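Local coordinates for Lysine/ornithine decarboxylase (Selenomonas ruminantium, PDB 5GJO), which decarboxylates both L-lysine and L-ornithine, giving cadaverine and putrescine, with pyridoxal 5'-phosphate as its cofactor, at residues A[112-117]-A[123-128]; A[370-375]-A[379-384]. The protein carries 2 engineered substitutions. All coordinates share one frame; numbering follows the deposited sequence.

Overall arrangement
Contact 1 lies in the barrel domain that binds the cofactor. Contact 2 lies near the C-terminal end of the modelled chain. Their centres are about 44 Å apart, on opposite sides of the chain's centre, and they share no strand or helix. Contact 1 is buried: 112-117 and 123-128 are a barrel strand and the helix that follows it, joined by a methionine between two phenylalanines. Contact 2 is only partly buried. There the last strand, ending at I371, turns into the last modelled helix, 376-384, and an arginine meets the edge of a phenylalanine. Neither contact has a hydrogen bond across its segments. Contact 1 relies on sulfur and apolar carbon, contact 2 on a ring edge set against a guanidinium face.

Contact 1. Residues A[112-117]-A[123-128]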
loop_
_atom_site.group_PDB
_atom_site.type_symbol
_atom_site.label_atom_id
_atom_site.label_comp_id
_atom_site.label_asym_id
_atom_site.label_seq_id
_atom_site.Cartn_x
_atom_site.Cartn_y
_atom_site.Cartn_z
ATOM N N ARG A 112 -14.278 -13.717 22.654
ATOM C CA ARG A 112 -15.067 -14.907 22.400
ATOM C C ARG A 112 -16.321 -14.676 21.560
ATOM O O ARG A 112 -17.350 -15.267 21.815
ATOM C CB ARG A 112 -15.377 -15.644 23.706
ATOM C CG ARG A 112 -15.974 -14.795 24.811
ATOM C CD ARG A 112 -16.398 -15.647 25.998
ATOM N NE ARG A 112 -17.268 -16.742 25.580
ATOM C CZ ARG A 112 -18.557 -16.619 25.283
ATOM N NH1 ARG A 112 -19.252 -17.679 24.881
ATOM N NH2 ARG A 112 -19.154 -15.444 25.366
ATOM N N ARG A 113 -16.225 -13.796 20.568
ATOM C CA ARG A 113 -17.380 -13.524 19.665
ATOM C C ARG A 113 -16.675 -13.515 18.317
ATOM O O ARG A 113 -15.701 -12.720 18.136
ATOM C CB ARG A 113 -17.998 -12.205 20.019
ATOM C CG ARG A 113 -19.188 -11.843 19.201
ATOM C CD ARG A 113 -19.738 -10.542 19.727
ATOM N NE ARG A 113 -20.972 -10.140 19.124
ATOM C CZ ARG A 113 -22.193 -10.283 19.658
ATOM N NH1 ARG A 113 -22.367 -10.897 20.811
ATOM N NH2 ARG A 113 -23.256 -9.828 19.021
ATOM N N PHE A 114 -17.110 -14.392 17.428
ATOM C CA PHE A 114 -16.468 -14.657 16.152
ATOM C C PHE A 114 -17.532 -14.651 15.067
ATOM O O PHE A 114 -18.658 -14.931 15.340
ATOM C CB PHE A 114 -15.860 -16.065 16.132
ATOM C CG PHE A 114 -14.698 -16.285 17.064
ATOM C CD1 PHE A 114 -13.884 -15.267 17.450
ATOM C CD2 PHE A 114 -14.404 -17.559 17.503
ATOM C CE1 PHE A 114 -12.823 -15.481 18.282
ATOM C CE2 PHE A 114 -13.344 -17.791 18.331
ATOM C CZ PHE A 114 -12.552 -16.739 18.726
ATOM N N THR A 115 -17.133 -14.324 13.851
ATOM C CA THR A 115 -17.915 -14.681 12.622
ATOM C C THR A 115 -17.251 -15.757 11.851
ATOM O O THR A 115 -16.082 -15.986 11.963
ATOM C CB THR A 115 -18.256 -13.444 11.712
ATOM O OG1 THR A 115 -17.067 -13.034 11.082
ATOM C CG2 THR A 115 -18.774 -12.292 12.551
ATOM N N PHE A 116 -18.049 -16.446 11.045
ATOM C CA PHE A 116 -17.546 -17.425 10.108
ATOM C C PHE A 116 -18.501 -17.633 8.930
ATOM O O PHE A 116 -19.654 -17.323 9.010
ATOM C CB PHE A 116 -17.236 -18.749 10.803
ATOM C CG PHE A 116 -18.446 -19.550 11.161
ATOM C CD1 PHE A 116 -19.391 -19.054 12.024
ATOM C CD2 PHE A 116 -18.627 -20.818 10.643
ATOM C CE1 PHE A 116 -20.495 -19.807 12.365
ATOM C CE2 PHE A 116 -19.728 -21.562 10.965
ATOM C CZ PHE A 116 -20.662 -21.059 11.820
ATOM N N ASP A 117 -17.962 -18.122 7.828
ATOM C CA ASP A 117 -18.763 -18.396 6.649
ATOM C C ASP A 117 -18.442 -19.718 5.962
ATOM O O ASP A 117 -18.861 -19.934 4.860
ATOM C CB ASP A 117 -18.701 -17.232 5.649
ATOM C CG ASP A 117 -17.309 -16.995 5.094
ATOM O OD1 ASP A 117 -16.468 -17.883 5.166
ATOM O OD2 ASP A 117 -17.074 -15.905 4.569
ATOM N N ASP A 123 -13.541 -25.983 13.120
ATOM C CA ASP A 123 -12.566 -26.652 14.017
ATOM C C ASP A 123 -11.467 -25.742 14.566
ATOM O O ASP A 123 -11.090 -25.873 15.738
ATOM C CB ASP A 123 -11.960 -27.902 13.399
ATOM C CG ASP A 123 -13.010 -29.064 13.295
ATOM O OD1 ASP A 123 -14.148 -28.940 13.844
ATOM O OD2 ASP A 123 -12.697 -30.085 12.608
ATOM N N LYS A 124 -10.965 -24.812 13.761
ATOM C CA LYS A 124 -9.998 -23.791 14.185
ATOM C C LYS A 124 -10.586 -22.997 15.362
ATOM O O LYS A 124 -9.871 -22.784 16.356
ATOM C CB LYS A 124 -9.676 -22.770 13.027
ATOM C CG LYS A 124 -8.891 -23.294 11.864
ATOM C CD LYS A 124 -9.026 -22.425 10.553
ATOM C CE LYS A 124 -8.629 -21.013 10.748
ATOM N NZ LYS A 124 -8.759 -20.182 9.483
ATOM N N MET A 125 -11.837 -22.527 15.247
ATOM C CA MET A 125 -12.469 -21.699 16.272
ATOM C C MET A 125 -12.717 -22.519 17.582
ATOM O O MET A 125 -12.459 -22.058 18.714
ATOM C CB MET A 125 -13.774 -21.140 15.812
ATOM C CG MET A 125 -13.646 -20.043 14.709
ATOM S SD MET A 125 -15.181 -19.246 14.347
ATOM C CE MET A 125 -16.145 -20.578 13.628
ATOM N N ALA A 126 -13.256 -23.722 17.403
ATOM C CA ALA A 126 -13.585 -24.594 18.534
ATOM C C ALA A 126 -12.345 -24.985 19.318
ATOM O O ALA A 126 -12.389 -25.078 20.566
ATOM C CB ALA A 126 -14.309 -25.848 18.019
ATOM N N LYS A 127 -11.223 -25.164 18.631
ATOM C CA LYS A 127 -10.000 -25.484 19.260
ATOM C C LYS A 127 -9.406 -24.294 20.016
ATOM O O LYS A 127 -8.820 -24.477 21.052
ATOM C CB LYS A 127 -9.014 -25.949 18.230
ATOM C CG LYS A 127 -7.716 -26.432 18.803
ATOM C CD LYS A 127 -6.880 -27.240 17.822
ATOM C CE LYS A 127 -5.418 -27.119 18.238
ATOM N NZ LYS A 127 -4.677 -28.314 17.784
ATOM N N ALA A 128 -9.480 -23.089 19.462
ATOM C CA ALA A 128 -8.781 -21.940 20.026
ATOM C C ALA A 128 -9.560 -21.371 21.156
ATOM O O ALA A 128 -8.963 -20.966 22.134
ATOM C CB ALA A 128 -8.547 -20.861 18.945
#
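M125 of helix 123-128 reaches F114 and F116 on strand 113-116. The two axes run almost antiparallel, at 167°, and come within 10.6 Å of each other. On the helix side M125 makes the close contacts. Its CB lies 4.0 Å from CD2 of F114, and its CG is slightly nearer the same ring carbon. SD then passes alongside F114, 3.7 Å from both CB and CD2 of that residue. The sulfur is oblique to the ring, 4.7 Å from the F114 centroid, a Met-aromatic contact. The chain bends at the last torsion (chi3 -66°), which turns the methyl toward F116. CE ends 3.5 Å from both CB and CG of F116. The M125 and F116 side chains cross at about a right angle, and SD makes a second oblique Met-aromatic contact with the F116 ring.

Neighbouring elements pack against the group. L103 and A106 of helix 100-109 touch F114, while V134 of strand 133-137 touches both F116 and M125. T115 points away from the helix, and its side chain is about 6 Å from the bound pyridoxal phosphate. Strand 113-116, helix 122-128 and strand 133-137 form a right-handed beta-alpha-beta unit of the TIM-type barrel that binds the cofactor.

Contact 2. Residues A[370-375]-A[379-384]; sequences IIFEDQ and AARLTE
The backbone of 370-375 leaves strand 370-371, makes a 3-10 turn at 372-374 and reaches Q375, the N-cap position of the helix that contains 379-384. The nearest CA atoms across the segments are those of Q375 and A379, 6.9 Å apart. The O of I371 accepts two bonds, from opposite faces of its carbonyl plane. One comes from N of D374. The Q375 side chain folds back to give the other, from NE2 at 3.1 Å, nearly straight at 167°. Its OE1 accepts a hydrogen bond from NH1 of R18. Strand 369-371 pairs in parallel with 23-26 in the mixed sheet of the beta domain, and the 3-10 turn leads from it into helix 376-384.

CG of F372 is anti to the backbone N (chi1 -172°), which swings the ring toward the helix, edge first to R381. NE of R381 lies 3.7 Å from CZ of F372, near the ring plane. CE2 of F372 in turn lies over one face of the R381 guanidinium, toward its rim; the planes are 74° apart. NH2 of R381 forms a salt bridge with E11. With an alanine here, E11 would probably lose its charged mate, and a gap would open beside CZ and CE2 of F372. F5 meets the F372 ring.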
loop_
_atom_site.group_PDB
_atom_site.type_symbol
_atom_site.label_atom_id
_atom_site.label_comp_id
_atom_site.label_asym_id
_atom_site.label_seq_id
_atom_site.Cartn_x
_atom_site.Cartn_y
_atom_site.Cartn_z
ATOM N N ILE A 370 -2.477 14.030 13.464
ATOM C CA ILE A 370 -2.439 15.104 14.475
ATOM C C ILE A 370 -3.854 15.216 15.059
ATOM O O ILE A 370 -4.846 15.185 14.306
ATOM C CB ILE A 370 -2.046 16.451 13.823
ATOM C CG1 ILE A 370 -0.702 16.352 13.087
ATOM C CG2 ILE A 370 -2.027 17.611 14.798
ATOM C CD1 ILE A 370 0.441 15.811 13.919
ATOM N N ILE A 371 -3.956 15.242 16.379
ATOM C CA ILE A 371 -5.229 15.371 17.054
ATOM C C ILE A 371 -5.594 16.856 17.144
ATOM O O ILE A 371 -4.939 17.621 17.838
ATOM C CB ILE A 371 -5.276 14.703 18.444
ATOM C CG1 ILE A 371 -4.816 13.239 18.368
ATOM C CG2 ILE A 371 -6.646 14.852 19.086
ATOM C CD1 ILE A 371 -5.619 12.437 17.348
ATOM N N PHE A 372 -6.655 17.239 16.477
ATOM C CA PHE A 372 -7.033 18.640 16.350
ATOM C C PHE A 372 -7.337 19.293 17.711
ATOM O O PHE A 372 -6.901 20.401 18.019
ATOM C CB PHE A 372 -8.246 18.808 15.449
ATOM C CG PHE A 372 -8.588 20.229 15.112
ATOM C CD1 PHE A 372 -7.653 21.027 14.539
ATOM C CD2 PHE A 372 -9.804 20.725 15.345
ATOM C CE1 PHE A 372 -7.936 22.349 14.185
ATOM C CE2 PHE A 372 -10.117 22.048 14.994
ATOM C CZ PHE A 372 -9.188 22.859 14.434
ATOM N N GLU A 373 -7.938 18.537 18.592
ATOM C CA GLU A 373 -8.385 19.071 19.919
ATOM C C GLU A 373 -7.175 19.312 20.850
ATOM O O GLU A 373 -7.338 19.997 21.888
ATOM C CB GLU A 373 -9.403 18.121 20.584
ATOM C CG GLU A 373 -10.778 18.107 20.024
ATOM C CD GLU A 373 -10.897 17.430 18.695
ATOM O OE1 GLU A 373 -11.981 17.620 18.126
ATOM O OE2 GLU A 373 -9.931 16.721 18.253
ATOM N N ASP A 374 -6.004 18.844 20.466
ATOM C CA ASP A 374 -4.797 19.130 21.224
ATOM C C ASP A 374 -4.047 20.361 20.696
ATOM O O ASP A 374 -2.977 20.662 21.155
ATOM C CB ASP A 374 -3.869 17.924 21.256
ATOM C CG ASP A 374 -4.427 16.788 22.078
ATOM O OD1 ASP A 374 -5.242 17.063 22.948
ATOM O OD2 ASP A 374 -4.053 15.639 21.839
ATOM N N GLN A 375 -4.617 21.022 19.703
ATOM C CA GLN A 375 -3.911 22.118 18.999
ATOM C C GLN A 375 -4.554 23.430 19.358
ATOM O O GLN A 375 -5.675 23.479 19.630
ATOM C CB GLN A 375 -4.007 22.036 17.459
ATOM C CG GLN A 375 -3.603 20.657 16.915
ATOM C CD GLN A 375 -2.253 20.220 17.376
ATOM O OE1 GLN A 375 -1.263 20.974 17.301
ATOM N NE2 GLN A 375 -2.168 18.981 17.807
ATOM N N ALA A 379 -8.721 25.303 20.168
ATOM C CA ALA A 379 -9.033 26.202 21.251
ATOM C C ALA A 379 -9.525 27.557 20.681
ATOM O O ALA A 379 -10.473 28.233 21.244
ATOM C CB ALA A 379 -7.838 26.440 22.123
ATOM N N ALA A 380 -8.899 28.011 19.613
ATOM C CA ALA A 380 -9.296 29.250 18.975
ATOM C C ALA A 380 -10.733 29.156 18.445
ATOM O O ALA A 380 -11.471 30.116 18.469
ATOM C CB ALA A 380 -8.333 29.612 17.869
ATOM N N ARG A 381 -11.108 27.993 17.931
ATOM C CA ARG A 381 -12.488 27.794 17.534
ATOM C C ARG A 381 -13.433 27.912 18.731
ATOM O O ARG A 381 -14.502 28.451 18.604
ATOM C CB ARG A 381 -12.695 26.453 16.865
ATOM C CG ARG A 381 -12.100 26.340 15.482
ATOM C CD ARG A 381 -12.656 25.100 14.791
ATOM N NE ARG A 381 -12.111 24.893 13.463
ATOM C CZ ARG A 381 -12.599 24.038 12.571
ATOM N NH1 ARG A 381 -13.642 23.288 12.857
ATOM N NH2 ARG A 381 -12.037 23.932 11.393
ATOM N N LEU A 382 -13.048 27.365 19.874
ATOM C CA LEU A 382 -13.915 27.407 21.045
ATOM C C LEU A 382 -14.135 28.816 21.510
ATOM O O LEU A 382 -15.217 29.169 21.914
ATOM C CB LEU A 382 -13.361 26.565 22.193
ATOM C CG LEU A 382 -13.234 25.075 21.930
ATOM C CD1 LEU A 382 -12.817 24.347 23.179
ATOM C CD2 LEU A 382 -14.544 24.526 21.405
ATOM N N THR A 383 -13.072 29.592 21.517
ATOM C CA THR A 383 -13.193 30.976 21.926
ATOM C C THR A 383 -13.993 31.833 20.941
ATOM O O THR A 383 -14.711 32.718 21.336
ATOM C CB THR A 383 -11.877 31.596 22.437
ATOM O OG1 THR A 383 -11.136 32.119 21.353
ATOM C CG2 THR A 383 -11.061 30.572 23.137
ATOM N N GLU A 384 -13.841 31.571 19.654
ATOM C CA GLU A 384 -14.631 32.243 18.640
ATOM C C GLU A 384 -16.149 31.968 18.818
ATOM O O GLU A 384 -16.920 32.920 18.729
ATOM C CB GLU A 384 -14.124 31.868 17.231
ATOM C CG GLU A 384 -14.927 32.427 16.075
ATOM C CD GLU A 384 -14.716 33.908 15.921
ATOM O OE1 GLU A 384 -14.711 34.364 14.772
ATOM O OE2 GLU A 384 -14.503 34.602 16.940
#